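PDB 2R5F: transcriptional regulator, putative from Pseudomonas syringae pv. tomato, which probably regulates transcription as a SorC-family DNA-binding protein, this fragment being its putative sugar-binding domain. Local coordinates for residues V25-A30 and T254-A259; S38-I43 and S67-A72. One frame throughout, in Å; residues are numbered along the deposited sequence.

Contact 1: V25-A30 and T254-A259; sequences VIVVEA and TDVGTA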
loop_
_atom_site.group_PDB
_atom_site.type_symbol
_atom_site.label_atom_id
_atom_site.label_comp_id
_atom_site.label_asym_id
_atom_site.label_seq_id
_atom_site.Cartn_x
_atom_site.Cartn_y
_atom_site.Cartn_z
ATOM N N VAL A 25 10.018 -10.009 2.395
ATOM C CA VAL A 25 9.294 -9.620 3.596
ATOM C C VAL A 25 10.333 -8.901 4.461
ATOM O O VAL A 25 11.471 -9.339 4.573
ATOM C CB VAL A 25 8.736 -10.870 4.330
ATOM C CG1 VAL A 25 8.283 -10.524 5.716
ATOM C CG2 VAL A 25 7.649 -11.589 3.495
ATOM N N ILE A 26 9.942 -7.760 5.015
ATOM C CA ILE A 26 10.772 -6.981 5.928
ATOM C C ILE A 26 10.015 -6.985 7.229
ATOM O O ILE A 26 8.857 -6.607 7.242
ATOM C CB ILE A 26 10.935 -5.539 5.415
ATOM C CG1 ILE A 26 11.619 -5.570 4.034
ATOM C CG2 ILE A 26 11.626 -4.656 6.469
ATOM C CD1 ILE A 26 12.300 -4.308 3.575
ATOM N N VAL A 27 10.659 -7.426 8.313
ATOM C CA VAL A 27 10.000 -7.477 9.624
ATOM C C VAL A 27 10.588 -6.429 10.561
ATOM O O VAL A 27 11.820 -6.356 10.745
ATOM C CB VAL A 27 10.020 -8.903 10.277
ATOM C CG1 VAL A 27 9.521 -8.854 11.716
ATOM C CG2 VAL A 27 9.171 -9.890 9.477
ATOM N N VAL A 28 9.693 -5.622 11.140
ATOM C CA VAL A 28 10.040 -4.535 12.040
ATOM C C VAL A 28 9.549 -4.847 13.449
ATOM O O VAL A 28 8.575 -5.582 13.618
ATOM C CB VAL A 28 9.515 -3.149 11.520
ATOM C CG1 VAL A 28 9.853 -2.972 10.016
ATOM C CG2 VAL A 28 7.972 -2.978 11.727
ATOM N N GLU A 29 10.251 -4.328 14.457
ATOM C CA GLU A 29 9.773 -4.370 15.828
ATOM C C GLU A 29 9.146 -3.027 16.209
ATOM O O GLU A 29 9.787 -1.981 16.106
ATOM C CB GLU A 29 10.910 -4.714 16.801
ATOM C CG GLU A 29 11.531 -6.090 16.602
ATOM C CD GLU A 29 12.627 -6.404 17.603
ATOM O OE1 GLU A 29 13.115 -5.474 18.268
ATOM O OE2 GLU A 29 13.009 -7.578 17.724
ATOM N N ALA A 30 7.892 -3.059 16.638
ATOM C CA ALA A 30 7.240 -1.884 17.203
ATOM C C ALA A 30 7.841 -1.573 18.568
ATOM O O ALA A 30 8.174 -2.487 19.320
ATOM C CB ALA A 30 5.741 -2.122 17.334
ATOM N N THR A 254 5.917 -5.493 7.711
ATOM C CA THR A 254 4.989 -5.804 8.771
ATOM C C THR A 254 5.734 -5.966 10.081
ATOM O O THR A 254 6.958 -6.048 10.110
ATOM C CB THR A 254 4.146 -7.098 8.438
ATOM O OG1 THR A 254 3.049 -7.171 9.347
ATOM C CG2 THR A 254 4.961 -8.387 8.516
ATOM N N ASP A 255 5.009 -6.031 11.178
ATOM C CA ASP A 255 5.652 -6.176 12.503
ATOM C C ASP A 255 5.894 -7.644 12.875
ATOM O O ASP A 255 5.387 -8.548 12.200
ATOM C CB ASP A 255 4.774 -5.496 13.568
ATOM C CG ASP A 255 3.378 -6.087 13.614
ATOM O OD1 ASP A 255 2.614 -5.858 12.664
ATOM O OD2 ASP A 255 3.066 -6.812 14.580
ATOM N N VAL A 256 6.649 -7.876 13.956
ATOM C CA VAL A 256 6.964 -9.227 14.438
ATOM C C VAL A 256 5.722 -10.056 14.796
ATOM O O VAL A 256 5.632 -11.212 14.451
ATOM C CB VAL A 256 7.884 -9.236 15.742
ATOM C CG1 VAL A 256 8.286 -10.661 16.099
ATOM C CG2 VAL A 256 9.097 -8.426 15.582
ATOM N N GLY A 257 4.791 -9.480 15.534
ATOM C CA GLY A 257 3.630 -10.252 16.010
ATOM C C GLY A 257 2.841 -10.731 14.814
ATOM O O GLY A 257 2.485 -11.912 14.737
ATOM N N THR A 258 2.597 -9.823 13.872
ATOM C CA THR A 258 1.888 -10.140 12.644
ATOM C C THR A 258 2.617 -11.216 11.857
ATOM O O THR A 258 1.999 -12.148 11.385
ATOM C CB THR A 258 1.674 -8.892 11.739
ATOM O OG1 THR A 258 0.950 -7.896 12.482
ATOM C CG2 THR A 258 0.859 -9.262 10.481
ATOM N N ALA A 259 3.925 -11.059 11.707
ATOM C CA ALA A 259 4.734 -11.989 10.945
ATOM C C ALA A 259 4.667 -13.371 11.576
ATOM O O ALA A 259 4.620 -14.371 10.867
ATOM C CB ALA A 259 6.178 -11.501 10.871
#
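Ile-26 and Val-28 use their backbones to hold Thr-254 between them. Thr-254 N donates to Ile-26 O at 3.2 Å, and Thr-254 O accepts from Val-28 N at 3.0 Å. The second bond is close to straight, 166° at the hydrogen. A third, weak bond runs from Val-256 N to Val-28 O. Val-28 O also lies 3.2 Å from Asp-255 CA, a CA-H...O contact. One carbonyl thus meets both the last residue of a strand and the first of a helix.

These bonds pair strand 24-28 with strand 251-255 in parallel. Strand 251-255 pairs on its other side with strand 226-230, which leaves strand 24-28 at an edge of the sheet within this chain. Such parallel strands with flanking helices fit a Rossmann-like alpha/beta domain.

Val-27 makes its apolar contacts on one face of the sheet. Its CG2 meets Ala-259 CB at 3.7 Å, and its CG1 rests against the backbone and CG2 of Val-256. Helix 10-20 adds Leu-12 and Leu-16 around Ala-259. Beyond the strand, Val-256 CG2 touches Glu-29 CG at 3.5 Å, the two side chains lying side by side. Glu-29 OE2 is hydrogen-bonded to His-9.

Asp-255 is the N-cap of helix 256-262. Its CG sits between the backbone N and the carbonyl carbon (chi1 59°), which lets the carboxylate reach Thr-258 in the first turn. Thr-258 N donates to OD2 of Asp-255 from above the carboxylate plane. Thr-258 OG1 donates to Asp-255 OD1 on its syn side, at 2.6 Å. Two bonds therefore fix the rotation of this buried carboxylate.

Contact 2: S38-I43 and S67-A72; sequences SIKQAI and SSTIRA. With SO4 (sulfate ion), chain B.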
loop_
_atom_site.group_PDB
_atom_site.type_symbol
_atom_site.label_atom_id
_atom_site.label_comp_id
_atom_site.label_asym_id
_atom_site.label_seq_id
_atom_site.Cartn_x
_atom_site.Cartn_y
_atom_site.Cartn_z
ATOM N N SER A 38 1.836 2.205 17.437
ATOM C CA SER A 38 3.256 1.899 17.480
ATOM C C SER A 38 3.665 1.031 16.287
ATOM O O SER A 38 4.720 1.243 15.698
ATOM C CB SER A 38 3.628 1.188 18.760
ATOM O OG SER A 38 5.023 0.978 18.761
ATOM N N ILE A 39 2.822 0.052 15.958
ATOM C CA ILE A 39 3.011 -0.799 14.786
ATOM C C ILE A 39 2.971 -0.008 13.475
ATOM O O ILE A 39 3.798 -0.236 12.601
ATOM C CB ILE A 39 1.991 -1.970 14.742
ATOM C CG1 ILE A 39 2.348 -3.019 15.802
ATOM C CG2 ILE A 39 1.945 -2.596 13.313
ATOM C CD1 ILE A 39 1.246 -4.005 16.104
ATOM N N LYS A 40 2.024 0.921 13.336
ATOM C CA LYS A 40 1.916 1.698 12.093
ATOM C C LYS A 40 3.155 2.551 11.879
ATOM O O LYS A 40 3.617 2.676 10.746
ATOM C CB LYS A 40 0.694 2.611 12.073
ATOM C CG LYS A 40 -0.642 1.929 11.805
ATOM C CD LYS A 40 -1.690 2.974 11.409
ATOM C CE LYS A 40 -2.567 3.362 12.551
ATOM N NZ LYS A 40 -3.270 4.620 12.234
ATOM N N GLN A 41 3.698 3.093 12.976
ATOM C CA GLN A 41 4.849 4.005 12.922
ATOM C C GLN A 41 6.155 3.288 12.583
ATOM O O GLN A 41 6.996 3.845 11.879
ATOM C CB GLN A 41 5.037 4.779 14.249
ATOM C CG GLN A 41 3.954 5.864 14.611
ATOM C CD GLN A 41 3.641 6.866 13.483
ATOM O OE1 GLN A 41 4.467 7.135 12.616
ATOM N NE2 GLN A 41 2.424 7.410 13.499
ATOM N N ALA A 42 6.330 2.080 13.131
ATOM C CA ALA A 42 7.455 1.206 12.778
ATOM C C ALA A 42 7.402 0.805 11.301
ATOM O O ALA A 42 8.418 0.823 10.615
ATOM C CB ALA A 42 7.504 -0.055 13.703
ATOM N N ILE A 43 6.223 0.408 10.826
ATOM C CA ILE A 43 6.048 0.041 9.400
ATOM C C ILE A 43 6.277 1.247 8.496
ATOM O O ILE A 43 7.043 1.167 7.516
ATOM C CB ILE A 43 4.667 -0.640 9.111
ATOM C CG1 ILE A 43 4.621 -2.024 9.780
ATOM C CG2 ILE A 43 4.429 -0.804 7.569
ATOM C CD1 ILE A 43 3.232 -2.537 9.971
ATOM N N SER A 67 -4.877 5.126 3.245
ATOM C CA SER A 67 -4.176 4.343 4.253
ATOM C C SER A 67 -3.400 5.177 5.290
ATOM O O SER A 67 -2.608 6.039 4.935
ATOM C CB SER A 67 -3.259 3.335 3.557
ATOM O OG SER A 67 -2.388 2.735 4.500
ATOM N N SER A 68 -3.637 4.915 6.579
ATOM C CA SER A 68 -2.906 5.622 7.654
ATOM C C SER A 68 -1.497 5.124 7.849
ATOM O O SER A 68 -0.651 5.840 8.363
ATOM C CB SER A 68 -3.653 5.571 8.996
ATOM O OG SER A 68 -4.556 4.494 8.996
ATOM N N THR A 69 -1.247 3.889 7.440
ATOM C CA THR A 69 0.108 3.338 7.422
ATOM C C THR A 69 0.965 4.046 6.352
ATOM O O THR A 69 2.138 4.313 6.566
ATOM C CB THR A 69 0.096 1.788 7.210
ATOM O OG1 THR A 69 -0.886 1.206 8.080
ATOM C CG2 THR A 69 1.442 1.206 7.546
ATOM N N ILE A 70 0.366 4.335 5.207
ATOM C CA ILE A 70 1.026 5.130 4.163
ATOM C C ILE A 70 1.190 6.578 4.641
ATOM O O ILE A 70 2.239 7.189 4.415
ATOM C CB ILE A 70 0.274 5.061 2.826
ATOM C CG1 ILE A 70 0.266 3.604 2.311
ATOM C CG2 ILE A 70 0.908 6.047 1.775
ATOM C CD1 ILE A 70 -0.473 3.387 0.959
ATOM N N ARG A 71 0.172 7.108 5.339
ATOM C CA ARG A 71 0.328 8.404 6.017
ATOM C C ARG A 71 1.524 8.393 6.971
ATOM O O ARG A 71 2.306 9.341 6.977
ATOM C CB ARG A 71 -0.939 8.788 6.770
ATOM C CG ARG A 71 -1.159 10.299 6.947
ATOM C CD ARG A 71 -2.545 10.576 7.567
ATOM N NE ARG A 71 -3.605 9.861 6.834
ATOM C CZ ARG A 71 -4.446 8.972 7.369
ATOM N NH1 ARG A 71 -5.345 8.371 6.596
ATOM N NH2 ARG A 71 -4.409 8.695 8.678
ATOM N N ALA A 72 1.678 7.329 7.771
ATOM C CA ALA A 72 2.865 7.183 8.615
ATOM C C ALA A 72 4.176 7.180 7.784
ATOM O O ALA A 72 5.156 7.814 8.161
ATOM C CB ALA A 72 2.767 5.932 9.477
HETATM S S SO4 B . -4.556 1.282 7.103
HETATM O O1 SO4 B . -5.450 0.178 7.426
HETATM O O2 SO4 B . -3.690 1.626 8.217
HETATM O O3 SO4 B . -3.724 0.982 5.967
HETATM O O4 SO4 B . -5.356 2.487 6.876
#
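Thr-69 turns one branch to Lys-40 and the other to Ile-43. OG1 is anti to the carbonyl carbon (chi1 -46°) and faces the sulfate and Lys-40. CG2 is anti to the backbone N and touches Ile-43 CG2 at 3.6 Å. Lys-40 CG and CD run past Thr-69 OG1, and a bend at chi3 (-99°) then turns CE. Lys-40 NZ is 3.4 Å from Ser-68 CB and has a long, weak ion pair with Glu-37. No hydrogen bond joins the two segments.

Ala-72 points its methyl toward helix 36-54. Ala-72 CB meets Lys-40 O at 3.6 Å. The same methyl meets OE1 of Gln-41, whose chain bends back at chi2. Gln-41 OE1 is hydrogen-bonded to His-76, and Gln-41 NE2 to Glu-37. The axes of the segments 38-43 and 68-72 pass 8.2 Å apart at a crossing angle of -54°. Leu-230 of the sheet lies against both Ile-43 and Thr-69.

The sulfate sits at the N-terminal end of helix 68-75. Ser-67 OG donates to its O3 at 2.6 Å. Ser-68 N donates to O4 at 3.0 Å. Sulfate O2 accepts from Thr-69 OG1 at 2.8 Å and, weakly, from Thr-69 N. Lys-236 NZ is also hydrogen-bonded to the ion. Ser-67 OG also takes the N-H of Ile-70 and so caps the helix. The helix dipole would probably add to the attraction.

The sulfate probably comes from the crystallisation liquor. It marks an anion-binding site at the N terminus of a helix, which in this putative sugar-binding domain might hold a phosphate group of a sugar ligand.

How the contacts relate
From the N terminus, helix 10-20 leads into strand 24-28, the first half of contact 1. The chain then turns into helix 36-54, the first half of contact 2. Strand 60-63 follows, and helix 68-75 completes contact 2 after a short loop. The remaining strands and helices pass before 254-259 closes contact 1. The small loop of contact 2 thus lies within the long one of contact 1. Contact 1 joins strands and a C-terminal helix; contact 2 joins two helices beside the same sheet. They meet directly: Val-28 CG2 lies 3.6 Å from Ala-42 CB, and Asp-255 packs on Ile-39.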